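Long-range contacts in ABC transporter periplasmic-binding protein YtfQ (Mycobacterium smegmatis, PDB 6HBD), which binds furanose sugars such as beta-D-galactofuranose between its two lobes and probably serves as the solute receptor of a sugar ABC transporter: residues L18-A23 with V48-A53; A78-V83 with L103-V108; Y116-G121 with E280-R285; Q150-T155 with F210-D215. All coordinates share one frame; numbering follows the deposited sequence.

Interaction 1 (L18-A23 with V48-A53)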
loop_
_atom_site.group_PDB
_atom_site.type_symbol
_atom_site.label_atom_id
_atom_site.label_comp_id
_atom_site.label_asym_id
_atom_site.label_seq_id
_atom_site.Cartn_x
_atom_site.Cartn_y
_atom_site.Cartn_z
ATOM N N LEU A 18 0.931 22.879 17.023
ATOM C CA LEU A 18 0.028 22.300 16.009
ATOM C C LEU A 18 -0.627 21.005 16.505
ATOM O O LEU A 18 0.062 20.131 17.035
ATOM C CB LEU A 18 0.772 22.009 14.700
ATOM C CG LEU A 18 -0.065 21.405 13.574
ATOM C CD1 LEU A 18 -1.016 22.420 13.003
ATOM C CD2 LEU A 18 0.812 20.907 12.465
ATOM N N THR A 19 -1.953 20.892 16.335
ATOM C CA THR A 19 -2.719 19.718 16.752
ATOM C C THR A 19 -3.148 18.982 15.490
ATOM O O THR A 19 -3.779 19.581 14.618
ATOM C CB THR A 19 -3.910 20.122 17.629
ATOM O OG1 THR A 19 -3.468 21.020 18.661
ATOM C CG2 THR A 19 -4.611 18.912 18.231
ATOM N N LEU A 20 -2.769 17.701 15.377
ATOM C CA LEU A 20 -3.055 16.863 14.213
ATOM C C LEU A 20 -3.879 15.674 14.656
ATOM O O LEU A 20 -3.614 15.109 15.711
ATOM C CB LEU A 20 -1.710 16.383 13.624
ATOM C CG LEU A 20 -1.660 15.705 12.235
ATOM C CD1 LEU A 20 -1.770 14.207 12.331
ATOM C CD2 LEU A 20 -2.646 16.291 11.268
ATOM N N GLY A 21 -4.900 15.330 13.885
ATOM C CA GLY A 21 -5.725 14.156 14.133
ATOM C C GLY A 21 -5.511 13.177 12.997
ATOM O O GLY A 21 -5.750 13.540 11.837
ATOM N N PHE A 22 -4.990 11.971 13.282
ATOM C CA PHE A 22 -4.761 10.977 12.236
ATOM C C PHE A 22 -5.684 9.801 12.440
ATOM O O PHE A 22 -5.690 9.236 13.530
ATOM C CB PHE A 22 -3.308 10.495 12.177
ATOM C CG PHE A 22 -3.027 9.819 10.852
ATOM C CD1 PHE A 22 -2.732 10.567 9.727
ATOM C CD2 PHE A 22 -3.212 8.454 10.697
ATOM C CE1 PHE A 22 -2.551 9.959 8.492
ATOM C CE2 PHE A 22 -3.053 7.853 9.452
ATOM C CZ PHE A 22 -2.723 8.609 8.361
ATOM N N ALA A 23 -6.444 9.414 11.392
ATOM C CA ALA A 23 -7.350 8.265 11.460
ATOM C C ALA A 23 -6.821 7.092 10.609
ATOM O O ALA A 23 -7.067 7.018 9.399
ATOM C CB ALA A 23 -8.754 8.666 11.039
ATOM N N VAL A 48 4.389 17.913 17.076
ATOM C CA VAL A 48 2.991 17.986 16.656
ATOM C C VAL A 48 2.176 17.246 17.708
ATOM O O VAL A 48 2.583 16.144 18.108
ATOM C CB VAL A 48 2.829 17.351 15.250
ATOM C CG1 VAL A 48 1.357 17.133 14.896
ATOM C CG2 VAL A 48 3.531 18.198 14.196
ATOM N N ASN A 49 1.043 17.834 18.172
ATOM C CA ASN A 49 0.189 17.135 19.136
ATOM C C ASN A 49 -0.685 16.168 18.333
ATOM O O ASN A 49 -1.686 16.578 17.748
ATOM C CB ASN A 49 -0.646 18.096 20.003
ATOM C CG ASN A 49 -1.523 17.349 20.991
ATOM O OD1 ASN A 49 -2.754 17.367 20.899
ATOM N ND2 ASN A 49 -0.910 16.638 21.941
ATOM N N LEU A 50 -0.271 14.899 18.263
ATOM C CA LEU A 50 -0.979 13.884 17.485
ATOM C C LEU A 50 -2.144 13.300 18.258
ATOM O O LEU A 50 -1.993 12.895 19.417
ATOM C CB LEU A 50 -0.029 12.744 17.054
ATOM C CG LEU A 50 -0.643 11.571 16.266
ATOM C CD1 LEU A 50 -1.099 12.007 14.906
ATOM C CD2 LEU A 50 0.362 10.447 16.114
ATOM N N LYS A 51 -3.282 13.196 17.580
ATOM C CA LYS A 51 -4.490 12.588 18.094
ATOM C C LYS A 51 -4.709 11.404 17.157
ATOM O O LYS A 51 -5.362 11.505 16.124
ATOM C CB LYS A 51 -5.646 13.599 18.093
ATOM C CG LYS A 51 -5.463 14.747 19.092
ATOM C CD LYS A 51 -5.759 14.321 20.536
ATOM C CE LYS A 51 -5.860 15.495 21.485
ATOM N NZ LYS A 51 -6.449 15.099 22.791
ATOM N N PHE A 52 -4.028 10.316 17.466
ATOM C CA PHE A 52 -4.041 9.104 16.659
ATOM C C PHE A 52 -5.282 8.263 16.942
ATOM O O PHE A 52 -5.656 8.111 18.101
ATOM C CB PHE A 52 -2.787 8.297 16.963
ATOM C CG PHE A 52 -2.585 7.141 16.032
ATOM C CD1 PHE A 52 -1.995 7.322 14.796
ATOM C CD2 PHE A 52 -2.968 5.864 16.401
ATOM C CE1 PHE A 52 -1.793 6.246 13.946
ATOM C CE2 PHE A 52 -2.752 4.785 15.558
ATOM C CZ PHE A 52 -2.189 4.985 14.328
ATOM N N ALA A 53 -5.894 7.690 15.885
ATOM C CA ALA A 53 -7.090 6.850 15.987
ATOM C C ALA A 53 -6.998 5.646 15.042
ATOM O O ALA A 53 -6.676 5.819 13.865
ATOM C CB ALA A 53 -8.312 7.672 15.652
#
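Residues Thr19 to Ala23 and Asn49 to Ala53 form a parallel strand pair in the first lobe. Strand 49-54 is the outermost strand at this end of the sheet. The two axes approach to 4.6 Å and diverge by only 17°. Five backbone bonds link them in alternation. Asn49 N gives to Leu18 O at 2.7 Å, and Leu20 N gives to Asn49 O at 2.8 Å. Lys51 N to Leu20 O, Phe22 N to Lys51 O and Ala53 N to Phe22 O continue the series.

The two strands and helix 30-46, which crosses between them, form a beta-alpha-beta unit. That helix packs on Phe22, Leu50 and Phe52, on the face that also carries Leu20; Leu269 of helix 266-277 also touches Phe22. With CG turned opposite the backbone N (chi1 178°), Leu50 sends CD1 to Leu20 CD1 at 3.5 Å and Phe22 CB at 3.8 Å. Next along the strands, the Phe22 and Phe52 side chains run alongside each other, with CD2 of Phe22 4.2 Å from CE1 of Phe52. Lys40 makes a cation-pi contact with Phe52. At the start of the strands, Leu20 CB packs on Val48 CG1 at 3.4 Å. On the other face, helix 59-72 lies against Ala23, Lys51 and Ala53, and Thr19 CG2 rests beside Asn49 OD1.

Interaction 2 (A78-V83 with L103-V108). With GZL (beta-D-galactofuranose), chain L.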
loop_
_atom_site.group_PDB
_atom_site.type_symbol
_atom_site.label_atom_id
_atom_site.label_comp_id
_atom_site.label_asym_id
_atom_site.label_seq_id
_atom_site.Cartn_x
_atom_site.Cartn_y
_atom_site.Cartn_z
ATOM N N ALA A 78 -5.898 14.252 8.977
ATOM C CA ALA A 78 -5.321 13.414 7.943
ATOM C C ALA A 78 -5.745 11.995 8.208
ATOM O O ALA A 78 -5.996 11.636 9.357
ATOM C CB ALA A 78 -3.811 13.535 7.948
ATOM N N PHE A 79 -5.906 11.207 7.144
ATOM C CA PHE A 79 -6.322 9.815 7.271
ATOM C C PHE A 79 -5.963 9.047 6.018
ATOM O O PHE A 79 -5.541 9.643 5.025
ATOM C CB PHE A 79 -7.839 9.717 7.560
ATOM C CG PHE A 79 -8.772 10.078 6.426
ATOM C CD1 PHE A 79 -8.964 11.402 6.056
ATOM C CD2 PHE A 79 -9.488 9.098 5.754
ATOM C CE1 PHE A 79 -9.792 11.730 4.989
ATOM C CE2 PHE A 79 -10.319 9.429 4.686
ATOM C CZ PHE A 79 -10.468 10.743 4.315
ATOM N N SER A 80 -6.128 7.723 6.073
ATOM C CA SER A 80 -5.873 6.837 4.950
ATOM C C SER A 80 -7.227 6.242 4.552
ATOM O O SER A 80 -7.679 5.299 5.201
ATOM C CB SER A 80 -4.885 5.756 5.344
ATOM O OG SER A 80 -4.943 4.669 4.440
ATOM N N PRO A 81 -7.924 6.813 3.536
ATOM C CA PRO A 81 -9.247 6.279 3.156
ATOM C C PRO A 81 -9.252 4.776 2.864
ATOM O O PRO A 81 -8.822 4.353 1.786
ATOM C CB PRO A 81 -9.656 7.120 1.933
ATOM C CG PRO A 81 -8.655 8.162 1.780
ATOM C CD PRO A 81 -7.512 7.945 2.684
ATOM N N VAL A 82 -9.713 3.970 3.844
ATOM C CA VAL A 82 -9.764 2.508 3.711
ATOM C C VAL A 82 -10.269 2.070 2.320
ATOM O O VAL A 82 -9.614 1.242 1.667
ATOM C CB VAL A 82 -10.525 1.807 4.868
ATOM C CG1 VAL A 82 -11.953 2.308 5.022
ATOM C CG2 VAL A 82 -10.507 0.292 4.692
ATOM N N VAL A 83 -11.406 2.664 1.867
ATOM C CA VAL A 83 -12.007 2.443 0.540
ATOM C C VAL A 83 -12.287 3.804 -0.100
ATOM O O VAL A 83 -12.409 4.814 0.606
ATOM C CB VAL A 83 -13.250 1.516 0.535
ATOM C CG1 VAL A 83 -12.878 0.088 0.925
ATOM C CG2 VAL A 83 -14.353 2.052 1.435
ATOM N N LEU A 103 -4.717 13.459 2.555
ATOM C CA LEU A 103 -4.940 12.036 2.298
ATOM C C LEU A 103 -3.580 11.374 2.207
ATOM O O LEU A 103 -2.701 11.920 1.539
ATOM C CB LEU A 103 -5.743 11.844 0.996
ATOM C CG LEU A 103 -7.283 11.810 1.144
ATOM C CD1 LEU A 103 -7.812 12.906 2.083
ATOM C CD2 LEU A 103 -7.943 11.877 -0.215
ATOM N N THR A 104 -3.368 10.257 2.952
ATOM C CA THR A 104 -2.085 9.549 2.964
ATOM C C THR A 104 -2.275 8.074 2.535
ATOM O O THR A 104 -3.188 7.396 3.010
ATOM C CB THR A 104 -1.313 9.719 4.312
ATOM O OG1 THR A 104 -1.554 8.634 5.203
ATOM C CG2 THR A 104 -1.585 11.025 4.997
ATOM N N ASP A 105 -1.452 7.632 1.558
ATOM C CA ASP A 105 -1.333 6.292 0.981
ATOM C C ASP A 105 -2.606 5.692 0.328
ATOM O O ASP A 105 -2.512 4.615 -0.253
ATOM C CB ASP A 105 -0.746 5.325 2.014
ATOM C CG ASP A 105 -1.582 4.983 3.224
ATOM O OD1 ASP A 105 -2.465 4.098 3.110
ATOM O OD2 ASP A 105 -1.325 5.562 4.308
ATOM N N ARG A 106 -3.751 6.393 0.368
ATOM C CA ARG A 106 -4.992 5.979 -0.270
ATOM C C ARG A 106 -5.763 7.232 -0.684
ATOM O O ARG A 106 -5.750 8.227 0.034
ATOM C CB ARG A 106 -5.831 5.125 0.687
ATOM C CG ARG A 106 -5.664 3.640 0.431
ATOM C CD ARG A 106 -6.057 2.768 1.603
ATOM N NE ARG A 106 -5.374 1.477 1.577
ATOM C CZ ARG A 106 -5.627 0.468 2.405
ATOM N NH1 ARG A 106 -6.549 0.587 3.349
ATOM N NH2 ARG A 106 -4.971 -0.672 2.284
ATOM N N ALA A 107 -6.418 7.179 -1.851
ATOM C CA ALA A 107 -7.219 8.273 -2.382
ATOM C C ALA A 107 -8.726 7.984 -2.201
ATOM O O ALA A 107 -9.112 6.913 -1.719
ATOM C CB ALA A 107 -6.889 8.487 -3.846
ATOM N N VAL A 108 -9.550 8.989 -2.523
ATOM C CA VAL A 108 -11.002 8.956 -2.405
ATOM C C VAL A 108 -11.639 9.120 -3.771
ATOM O O VAL A 108 -10.952 9.382 -4.758
ATOM C CB VAL A 108 -11.540 10.031 -1.416
ATOM C CG1 VAL A 108 -10.991 9.812 -0.020
ATOM C CG2 VAL A 108 -11.263 11.454 -1.888
HETATM C C6 GZL L . -0.441 1.609 -0.095
HETATM C C5 GZL L . -1.139 1.303 1.213
HETATM C C4 GZL L . -1.486 -0.169 1.348
HETATM C C3 GZL L . -0.295 -1.122 1.320
HETATM C C2 GZL L . -0.861 -2.317 2.064
HETATM O O6 GZL L . -0.298 3.015 -0.255
HETATM O O5 GZL L . -2.295 2.128 1.385
HETATM O O4 GZL L . -2.079 -0.404 2.644
HETATM O O3 GZL L . 0.139 -1.504 0.026
HETATM C C1 GZL L . -1.590 -1.630 3.206
HETATM O O2 GZL L . 0.120 -3.212 2.567
HETATM O O1 GZL L . -2.608 -2.521 3.490
#
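Ser80 and Asp105 meet through their first torsions. Ser80 holds OG anti to the backbone N (chi1 162°), while Asp105 tucks CG between its backbone N and carbonyl carbon (chi1 68°). Ser80 OG donates to Asp105 OD1 at 2.9 Å, coming from above the carboxylate plane. Thr104 OG1 donates to OD2, also well out of that plane, and Arg32 makes a salt bridge to OD2. The carboxylate is therefore gripped at both oxygens.

The contact lies just past the C-terminal ends of strands 76-79 and 101-104, which helix 88-97 joins as a beta-alpha-beta unit. Thr104 N bonds to Phe79 O at 3.1 Å and closes the strand pairing. Beside it, Phe79 CE1 packs on Leu103 CD1. The Pro81 ring packs between Val108 and Leu103. Its CG meets Val108 CG1 at 3.4 Å and also touches Leu103 CG.

Arg106 and Pro81 slide past each other in opposite directions. The arginine chain runs extended from CG to NE, and its CD passes 3.2 Å from Pro81 O. This carries the guanidinium to the sugar, with NH2 2.9 Å from O4 of the galactofuranose. Asp105 meets the exocyclic arm: O6 donates to the backbone Asp105 O at 2.7 Å, and O5 lies 2.6 Å from OD1.

Ser80 thus acts as a second-shell residue that helps set the carboxylate facing the sugar. The salt bridge from Arg32 probably helps to keep it ionised and a good acceptor for sugar hydroxyls.

Interaction 3 (Y116-G121 with E280-R285)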
loop_
_atom_site.group_PDB
_atom_site.type_symbol
_atom_site.label_atom_id
_atom_site.label_comp_id
_atom_site.label_asym_id
_atom_site.label_seq_id
_atom_site.Cartn_x
_atom_site.Cartn_y
_atom_site.Cartn_z
ATOM N N TYR A 116 -10.086 18.067 0.238
ATOM C CA TYR A 116 -8.764 17.752 0.788
ATOM C C TYR A 116 -7.683 18.564 0.056
ATOM O O TYR A 116 -7.836 18.859 -1.132
ATOM C CB TYR A 116 -8.470 16.258 0.685
ATOM C CG TYR A 116 -8.383 15.750 -0.739
ATOM C CD1 TYR A 116 -7.176 15.751 -1.426
ATOM C CD2 TYR A 116 -9.495 15.222 -1.381
ATOM C CE1 TYR A 116 -7.077 15.253 -2.722
ATOM C CE2 TYR A 116 -9.408 14.700 -2.672
ATOM C CZ TYR A 116 -8.194 14.714 -3.343
ATOM O OH TYR A 116 -8.113 14.203 -4.624
ATOM N N LYS A 117 -6.576 18.871 0.757
ATOM C CA LYS A 117 -5.478 19.702 0.253
ATOM C C LYS A 117 -4.487 18.980 -0.641
ATOM O O LYS A 117 -4.045 19.519 -1.662
ATOM C CB LYS A 117 -4.736 20.369 1.430
ATOM C CG LYS A 117 -5.616 21.243 2.355
ATOM C CD LYS A 117 -6.237 22.431 1.624
ATOM C CE LYS A 117 -6.767 23.499 2.553
ATOM N NZ LYS A 117 -7.127 24.747 1.822
ATOM N N THR A 118 -4.124 17.765 -0.269
ATOM C CA THR A 118 -3.139 16.990 -1.032
ATOM C C THR A 118 -3.267 15.512 -0.761
ATOM O O THR A 118 -3.882 15.128 0.243
ATOM C CB THR A 118 -1.700 17.472 -0.692
ATOM O OG1 THR A 118 -0.756 16.846 -1.569
ATOM C CG2 THR A 118 -1.310 17.188 0.746
ATOM N N PHE A 119 -2.619 14.689 -1.633
ATOM C CA PHE A 119 -2.539 13.231 -1.492
ATOM C C PHE A 119 -1.058 12.791 -1.550
ATOM O O PHE A 119 -0.394 13.002 -2.568
ATOM C CB PHE A 119 -3.388 12.519 -2.561
ATOM C CG PHE A 119 -3.190 11.018 -2.680
ATOM C CD1 PHE A 119 -3.122 10.217 -1.553
ATOM C CD2 PHE A 119 -3.116 10.403 -3.923
ATOM C CE1 PHE A 119 -2.892 8.848 -1.673
ATOM C CE2 PHE A 119 -2.907 9.026 -4.036
ATOM C CZ PHE A 119 -2.795 8.261 -2.912
ATOM N N ILE A 120 -0.572 12.143 -0.464
ATOM C CA ILE A 120 0.801 11.640 -0.354
ATOM C C ILE A 120 0.671 10.148 -0.536
ATOM O O ILE A 120 -0.005 9.524 0.280
ATOM C CB ILE A 120 1.493 11.938 1.021
ATOM C CG1 ILE A 120 0.901 13.161 1.758
ATOM C CG2 ILE A 120 3.033 12.082 0.866
ATOM C CD1 ILE A 120 1.225 13.134 3.277
ATOM N N GLY A 121 1.258 9.577 -1.585
ATOM C CA GLY A 121 1.165 8.133 -1.798
ATOM C C GLY A 121 2.007 7.709 -2.969
ATOM O O GLY A 121 2.704 8.557 -3.515
ATOM N N GLU A 280 -0.562 27.930 3.781
ATOM C CA GLU A 280 0.460 27.971 2.728
ATOM C C GLU A 280 0.069 26.946 1.651
ATOM O O GLU A 280 -0.261 25.801 1.996
ATOM C CB GLU A 280 1.864 27.648 3.299
ATOM C CG GLU A 280 3.028 28.151 2.448
ATOM C CD GLU A 280 4.334 27.385 2.580
ATOM O OE1 GLU A 280 4.728 26.719 1.592
ATOM O OE2 GLU A 280 4.971 27.459 3.657
ATOM N N PRO A 281 0.096 27.318 0.348
ATOM C CA PRO A 281 -0.279 26.344 -0.683
ATOM C C PRO A 281 0.659 25.145 -0.733
ATOM O O PRO A 281 1.885 25.324 -0.750
ATOM C CB PRO A 281 -0.196 27.158 -1.986
ATOM C CG PRO A 281 0.787 28.215 -1.691
ATOM C CD PRO A 281 0.500 28.598 -0.267
ATOM N N VAL A 282 0.075 23.933 -0.802
ATOM C CA VAL A 282 0.826 22.682 -0.902
ATOM C C VAL A 282 0.459 22.020 -2.230
ATOM O O VAL A 282 -0.667 22.210 -2.685
ATOM C CB VAL A 282 0.584 21.749 0.317
ATOM C CG1 VAL A 282 1.026 22.429 1.610
ATOM C CG2 VAL A 282 -0.867 21.285 0.425
ATOM N N PRO A 283 1.373 21.268 -2.895
ATOM C CA PRO A 283 0.988 20.631 -4.171
ATOM C C PRO A 283 -0.176 19.678 -3.975
ATOM O O PRO A 283 -0.341 19.164 -2.872
ATOM C CB PRO A 283 2.244 19.880 -4.624
ATOM C CG PRO A 283 3.222 19.990 -3.553
ATOM C CD PRO A 283 2.763 20.952 -2.511
ATOM N N GLU A 284 -0.990 19.471 -5.021
ATOM C CA GLU A 284 -2.171 18.598 -4.945
ATOM C C GLU A 284 -1.778 17.117 -4.787
ATOM O O GLU A 284 -2.501 16.353 -4.142
ATOM C CB GLU A 284 -3.086 18.815 -6.168
ATOM C CG GLU A 284 -3.719 20.204 -6.202
ATOM C CD GLU A 284 -4.649 20.490 -7.367
ATOM O OE1 GLU A 284 -4.182 20.446 -8.529
ATOM O OE2 GLU A 284 -5.841 20.783 -7.115
ATOM N N ARG A 285 -0.613 16.734 -5.331
ATOM C CA ARG A 285 -0.120 15.382 -5.220
ATOM C C ARG A 285 1.316 15.371 -4.754
ATOM O O ARG A 285 2.119 16.193 -5.190
ATOM C CB ARG A 285 -0.177 14.718 -6.589
ATOM C CG ARG A 285 0.056 13.222 -6.581
ATOM C CD ARG A 285 -1.093 12.476 -5.948
ATOM N NE ARG A 285 -0.638 11.352 -5.134
ATOM C CZ ARG A 285 -0.242 10.169 -5.603
ATOM N NH1 ARG A 285 -0.197 9.936 -6.912
ATOM N NH2 ARG A 285 0.117 9.212 -4.768
#
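Phe119 and Arg285 form the parallel bridge that ties strand 285-287 to strand 118-121 in the first lobe. This lobe has the alpha/beta sheet architecture of periplasmic binding proteins. The chain enters the bridge from the loop after helix 266-277, having passed through the second lobe in between, so the contact brings a late part of the chain back onto the first lobe.

The close-packed part runs from Thr118 to Gly121. Phe119 N donates to Glu284 O at 3.0 Å. A chi1 of -172° sets Thr118 OG1 beside its own carbonyl carbon, and from there it donates to Pro283 O at 2.7 Å. The Arg285 side chain bends at chi2 and chi3 and lies alongside Phe119, pointing the same way. Its guanidinium is almost parallel to the phenyl ring, the planes being 11° apart, with the CD2-CE2 side of the ring over one face of the guanidinium. The spacing between the two groups is modelled implausibly short, so its exact value is doubtful. Beyond the ring, Arg285 NH2 makes a weak hydrogen bond to Ala122 O.

The other end is looser and faces solvent. Val282 CG2 touches Lys117 CB and Thr118 CB, each at 4.1 Å. The Lys117 chain bends at chi2 and carries its amino group off from the loop. Glu284 is exposed, and its CB points away from strand 118-121. The C-terminal hexahistidine tag lies nearby, with His318 against Pro283 and His319 against Arg285. Back at the bridge, Arg285 NE donates to Phe119 O at 3.1 Å, from above the carbonyl plane but with that oxygen near the guanidinium plane.

Interaction 4 (Q150-T155 with F210-D215). With GZL (beta-D-galactofuranose), chain L.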
loop_
_atom_site.group_PDB
_atom_site.type_symbol
_atom_site.label_atom_id
_atom_site.label_comp_id
_atom_site.label_asym_id
_atom_site.label_seq_id
_atom_site.Cartn_x
_atom_site.Cartn_y
_atom_site.Cartn_z
ATOM N N GLN A 150 -3.802 -14.336 -8.439
ATOM C CA GLN A 150 -3.720 -12.953 -7.955
ATOM C C GLN A 150 -4.408 -12.760 -6.606
ATOM O O GLN A 150 -5.618 -12.977 -6.487
ATOM C CB GLN A 150 -4.301 -11.980 -9.016
ATOM C CG GLN A 150 -4.344 -10.476 -8.588
ATOM C CD GLN A 150 -4.467 -9.410 -9.690
ATOM O OE1 GLN A 150 -4.996 -8.330 -9.439
ATOM N NE2 GLN A 150 -3.929 -9.590 -10.903
ATOM N N LEU A 151 -3.648 -12.300 -5.597
ATOM C CA LEU A 151 -4.212 -12.071 -4.273
ATOM C C LEU A 151 -4.519 -10.594 -4.217
ATOM O O LEU A 151 -3.608 -9.782 -4.256
ATOM C CB LEU A 151 -3.240 -12.517 -3.172
ATOM C CG LEU A 151 -2.747 -13.961 -3.280
ATOM C CD1 LEU A 151 -1.493 -14.170 -2.508
ATOM C CD2 LEU A 151 -3.795 -14.918 -2.806
ATOM N N GLU A 152 -5.803 -10.251 -4.278
ATOM C CA GLU A 152 -6.266 -8.873 -4.322
ATOM C C GLU A 152 -6.365 -8.273 -2.917
ATOM O O GLU A 152 -6.736 -8.963 -1.974
ATOM C CB GLU A 152 -7.637 -8.775 -5.021
ATOM C CG GLU A 152 -7.653 -9.227 -6.469
ATOM C CD GLU A 152 -9.042 -9.245 -7.077
ATOM O OE1 GLU A 152 -9.992 -9.677 -6.383
ATOM O OE2 GLU A 152 -9.182 -8.843 -8.255
ATOM N N GLY A 153 -6.036 -6.990 -2.789
ATOM C CA GLY A 153 -6.148 -6.306 -1.513
ATOM C C GLY A 153 -7.589 -6.014 -1.173
ATOM O O GLY A 153 -8.480 -6.321 -1.971
ATOM N N THR A 154 -7.817 -5.366 -0.012
ATOM C CA THR A 154 -9.146 -4.978 0.462
ATOM C C THR A 154 -10.022 -4.461 -0.686
ATOM O O THR A 154 -9.601 -3.577 -1.436
ATOM C CB THR A 154 -9.027 -3.933 1.581
ATOM O OG1 THR A 154 -8.500 -4.579 2.740
ATOM C CG2 THR A 154 -10.364 -3.262 1.927
ATOM N N THR A 155 -11.233 -5.044 -0.823
ATOM C CA THR A 155 -12.222 -4.676 -1.838
ATOM C C THR A 155 -12.594 -3.199 -1.671
ATOM O O THR A 155 -13.140 -2.832 -0.624
ATOM C CB THR A 155 -13.453 -5.608 -1.692
ATOM O OG1 THR A 155 -13.107 -6.903 -2.198
ATOM C CG2 THR A 155 -14.704 -5.071 -2.398
ATOM N N PHE A 210 0.714 -13.320 -7.906
ATOM C CA PHE A 210 0.952 -11.903 -7.814
ATOM C C PHE A 210 0.183 -11.432 -6.614
ATOM O O PHE A 210 -1.051 -11.320 -6.666
ATOM C CB PHE A 210 0.519 -11.152 -9.083
ATOM C CG PHE A 210 0.385 -9.653 -8.900
ATOM C CD1 PHE A 210 1.454 -8.889 -8.450
ATOM C CD2 PHE A 210 -0.835 -9.020 -9.095
ATOM C CE1 PHE A 210 1.314 -7.519 -8.237
ATOM C CE2 PHE A 210 -0.975 -7.652 -8.870
ATOM C CZ PHE A 210 0.100 -6.913 -8.445
ATOM N N ALA A 211 0.917 -11.164 -5.518
ATOM C CA ALA A 211 0.310 -10.681 -4.296
ATOM C C ALA A 211 0.350 -9.164 -4.337
ATOM O O ALA A 211 1.402 -8.599 -4.585
ATOM C CB ALA A 211 1.051 -11.220 -3.087
ATOM N N GLN A 212 -0.787 -8.496 -4.099
ATOM C CA GLN A 212 -0.828 -7.033 -4.134
ATOM C C GLN A 212 -0.239 -6.418 -2.874
ATOM O O GLN A 212 -0.176 -5.191 -2.752
ATOM C CB GLN A 212 -2.262 -6.531 -4.387
ATOM C CG GLN A 212 -2.685 -6.722 -5.841
ATOM C CD GLN A 212 -4.127 -6.365 -6.048
ATOM O OE1 GLN A 212 -4.774 -5.728 -5.206
ATOM N NE2 GLN A 212 -4.672 -6.789 -7.171
ATOM N N ASN A 213 0.188 -7.262 -1.930
ATOM C CA ASN A 213 0.790 -6.808 -0.685
ATOM C C ASN A 213 1.599 -8.004 -0.224
ATOM O O ASN A 213 1.071 -9.112 -0.259
ATOM C CB ASN A 213 -0.326 -6.376 0.247
ATOM C CG ASN A 213 -0.245 -6.807 1.656
ATOM O OD1 ASN A 213 -0.881 -7.780 2.056
ATOM N ND2 ASN A 213 0.516 -6.077 2.442
ATOM N N ASP A 214 2.899 -7.830 0.074
ATOM C CA ASP A 214 3.717 -9.001 0.380
ATOM C C ASP A 214 3.267 -9.773 1.642
ATOM O O ASP A 214 3.634 -10.941 1.744
ATOM C CB ASP A 214 5.241 -8.735 0.387
ATOM C CG ASP A 214 5.822 -7.516 1.027
ATOM O OD1 ASP A 214 5.196 -6.987 1.964
ATOM O OD2 ASP A 214 6.936 -7.111 0.612
ATOM N N ASP A 215 2.412 -9.202 2.536
ATOM C CA ASP A 215 1.858 -9.989 3.649
ATOM C C ASP A 215 0.996 -11.119 3.064
ATOM O O ASP A 215 1.183 -12.277 3.435
ATOM C CB ASP A 215 1.035 -9.144 4.616
ATOM C CG ASP A 215 1.882 -8.291 5.509
ATOM O OD1 ASP A 215 2.791 -7.596 4.986
ATOM O OD2 ASP A 215 1.648 -8.306 6.730
HETATM C C6 GZL L . -0.441 1.609 -0.095
HETATM C C5 GZL L . -1.139 1.303 1.213
HETATM C C4 GZL L . -1.486 -0.169 1.348
HETATM C C3 GZL L . -0.295 -1.122 1.320
HETATM C C2 GZL L . -0.861 -2.317 2.064
HETATM O O6 GZL L . -0.298 3.015 -0.255
HETATM O O5 GZL L . -2.295 2.128 1.385
HETATM O O4 GZL L . -2.079 -0.404 2.644
HETATM O O3 GZL L . 0.139 -1.504 0.026
HETATM C C1 GZL L . -1.590 -1.630 3.206
HETATM O O2 GZL L . 0.120 -3.212 2.567
HETATM O O1 GZL L . -2.608 -2.521 3.490
#
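Gln150 and Leu151 pair with Phe210 and Ala211 as parallel neighbours in the central sheet of the second lobe, one of the two alpha/beta lobes of this periplasmic binding protein. Two backbone bonds hold the strand ends together: Leu151 N to Phe210 O at 3.0 Å, and Gln212 N to Leu151 O at 3.1 Å.

Polar side chains add a second set of bonds. Gln212 reaches with an extended chain across the end of strand 146-152. Its OE1 accepts a nearly straight bond from Gly153 N at 3.0 Å, with an N-H...O angle of 169° and the donor above the amide plane. Its NE2 gives a weak, bent bond to Gln150 OE1 at 2.8 Å. One glutamine thus spans the end of the strand and the turn after it. The two amide planes are 65° apart. Glu152 turns away to a salt bridge with Lys164.

Packing works on both faces. The Gln150 amide stands at the edge of the Phe210 ring, at a right angle to its plane, with NE2 3.6 Å from CD2 of Phe210. Phe167 stacks on the same ring. On the opposite face, the apolar pair Leu151 CD1 and Ala211 CB meets at 3.9 Å.

Past the strand, the chain reaches the sugar. Asn213 is the N-cap of helix 214-226, its OD1 accepting from Met216 N. Its ND2 donates to Asp241 and makes a weak bond, 2.9 Å long, to O2 of the galactofuranose.

In the fold
Interactions 1, 2 and 3 follow one another across the sheet of the first lobe. Along the chain, interaction 1 closes before interaction 2 opens, and interaction 2 before interaction 3. Interaction 1 lies at one edge, and its strand 19-24 borders strand 76-79 of interaction 2, with centres 15 Å apart. Strand 101-104 of interaction 2 borders strand 118-121 of interaction 3, their centres 12 Å apart. Interaction 4 belongs to the second lobe's sheet, its centre 27 Å from that of interaction 3, and is nested in the chain loop that interaction 3 closes. Interactions 2 and 4 both touch the galactofuranose, and Val83 packs on Thr155. The sugar is therefore met by loops that follow strand ends in both lobes.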